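Local coordinates for protein predicted sugar phosphatases of the HAD superfamily (Cytophaga hutchinsonii, PDB 2HX1) that probably hydrolyses phosphate esters of sugars as a magnesium-binding phosphatase of the haloacid dehalogenase (HAD) superfamily, at the interface of chains A and B. Numbering follows the deposited sequence. Chains: chain A/B, Predicted sugar phosphatases of the HAD superfamily.

The interface of chains A and B. Residues chain A 93-94; chain B 226, 243, 246-249, 274.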
loop_
_atom_site.group_PDB
_atom_site.type_symbol
_atom_site.label_atom_id
_atom_site.label_comp_id
_atom_site.label_asym_id
_atom_site.label_seq_id
_atom_site.Cartn_x
_atom_site.Cartn_y
_atom_site.Cartn_z
ATOM N N LEU A 93 0.076 30.247 -11.107
ATOM C CA LEU A 93 1.272 30.040 -11.864
ATOM C C LEU A 93 1.104 28.978 -12.931
ATOM O O LEU A 93 1.587 29.161 -14.056
ATOM C CB LEU A 93 2.413 29.624 -10.959
ATOM C CG LEU A 93 3.567 28.960 -11.697
ATOM C CD1 LEU A 93 4.195 29.950 -12.715
ATOM C CD2 LEU A 93 4.575 28.470 -10.684
ATOM N N LYS A 94 0.464 27.858 -12.589
ATOM C CA LYS A 94 0.571 26.679 -13.433
ATOM C C LYS A 94 -0.657 26.354 -14.255
ATOM O O LYS A 94 -0.569 25.517 -15.129
ATOM C CB LYS A 94 0.932 25.454 -12.604
ATOM C CG LYS A 94 2.295 25.463 -11.965
ATOM C CD LYS A 94 3.365 25.070 -12.926
ATOM C CE LYS A 94 4.737 24.928 -12.242
ATOM N NZ LYS A 94 5.820 24.630 -13.279
ATOM N N ARG B 226 10.741 32.342 -11.730
ATOM C CA ARG B 226 10.438 32.348 -13.165
ATOM C C ARG B 226 11.695 32.267 -14.016
ATOM O O ARG B 226 11.607 31.943 -15.201
ATOM C CB ARG B 226 9.652 33.622 -13.546
ATOM C CG ARG B 226 8.299 33.844 -12.764
ATOM C CD ARG B 226 7.110 33.077 -13.387
ATOM N NE ARG B 226 7.429 31.677 -13.656
ATOM C CZ ARG B 226 7.560 30.728 -12.722
ATOM N NH1 ARG B 226 7.405 31.002 -11.432
ATOM N NH2 ARG B 226 7.839 29.478 -13.090
ATOM N N ASN B 243 7.734 21.506 -9.966
ATOM C CA ASN B 243 6.426 22.141 -10.153
ATOM C C ASN B 243 5.926 22.673 -8.817
ATOM O O ASN B 243 5.582 23.863 -8.716
ATOM C CB ASN B 243 5.391 21.206 -10.810
ATOM C CG ASN B 243 5.611 21.047 -12.328
ATOM O OD1 ASN B 243 6.375 21.810 -12.951
ATOM N ND2 ASN B 243 4.945 20.048 -12.928
ATOM N N GLY B 246 7.224 25.937 -7.666
ATOM C CA GLY B 246 7.001 27.109 -8.505
ATOM C C GLY B 246 7.976 27.268 -9.671
ATOM O O GLY B 246 7.976 28.300 -10.353
ATOM N N LEU B 247 8.761 26.241 -9.968
ATOM C CA LEU B 247 9.686 26.329 -11.102
ATOM C C LEU B 247 9.095 25.776 -12.380
ATOM O O LEU B 247 8.323 24.818 -12.360
ATOM C CB LEU B 247 10.979 25.575 -10.793
ATOM C CG LEU B 247 11.603 25.764 -9.411
ATOM C CD1 LEU B 247 12.844 24.828 -9.303
ATOM C CD2 LEU B 247 11.966 27.242 -9.111
ATOM N N ASP B 248 9.508 26.354 -13.510
ATOM C CA ASP B 248 9.380 25.705 -14.798
ATOM C C ASP B 248 10.137 24.393 -14.746
ATOM O O ASP B 248 11.272 24.303 -14.201
ATOM C CB ASP B 248 9.963 26.575 -15.919
ATOM C CG ASP B 248 9.073 27.757 -16.285
ATOM O OD1 ASP B 248 8.065 28.021 -15.599
ATOM O OD2 ASP B 248 9.415 28.458 -17.253
ATOM N N THR B 249 9.541 23.375 -15.351
ATOM C CA THR B 249 10.198 22.079 -15.452
ATOM C C THR B 249 10.369 21.608 -16.904
ATOM O O THR B 249 9.535 21.873 -17.792
ATOM C CB THR B 249 9.441 21.045 -14.628
ATOM O OG1 THR B 249 8.063 21.037 -15.004
ATOM C CG2 THR B 249 9.540 21.386 -13.121
ATOM N N THR B 274 6.487 21.600 -17.728
ATOM C CA THR B 274 6.336 22.811 -18.536
ATOM C C THR B 274 6.798 22.536 -19.965
ATOM O O THR B 274 6.152 22.979 -20.901
ATOM C CB THR B 274 7.078 24.018 -17.932
ATOM O OG1 THR B 274 6.840 24.056 -16.518
ATOM C CG2 THR B 274 6.630 25.362 -18.580
HETATM O O HOH W 1 5.686 26.908 -14.858
#
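One face of the B:Arg226 guanidinium carries the methyl CD1 of A:Leu93, set over the centre of the group and 3.5 Å from CZ. The two side chains meet tip to tip. At the guanidinium edge, in its plane, lies the backbone O of B:Gly246, gripped end-on by both NH1 and NH2. B:Arg226 NH2 also forms a salt bridge to B:Asp248 OD1 at 2.9 Å, meeting the carboxylate from above its plane. These in-plane bonds fix the rotation of the guanidinium and keep its face turned to the leucine, on a chain bent at chi2 and chi3. An alanine at B:Arg226 would remove this platform and would probably loosen both the A:Leu93 packing and the placing of B:Asp248. With CG anti to the backbone N (chi1 161°), A:Leu93 points its two methyls at chain B. The other methyl, A:Leu93 CD2, rests on B:Gly246 CA at 3.5 Å.

A:Lys94 follows at the end of helix 83-94. Its chain bends at chi2 (-81°), then runs extended and crosses B:Asn243 at about a right angle. A:Lys94 NZ donates to B:Leu247 O at 2.7 Å and to B:Asn243 OD1 at 2.9 Å, from above both carbonyl planes. B:Thr249 OG1 donates to the same OD1, which probably helps orient the amide. This patch and its twin belong to a two-fold interface, which may or may not be biological. Water 1 bridges the lysine to the carboxylate, 2.8 Å from A:Lys94 NZ and 2.7 Å from B:Asp248 OD1.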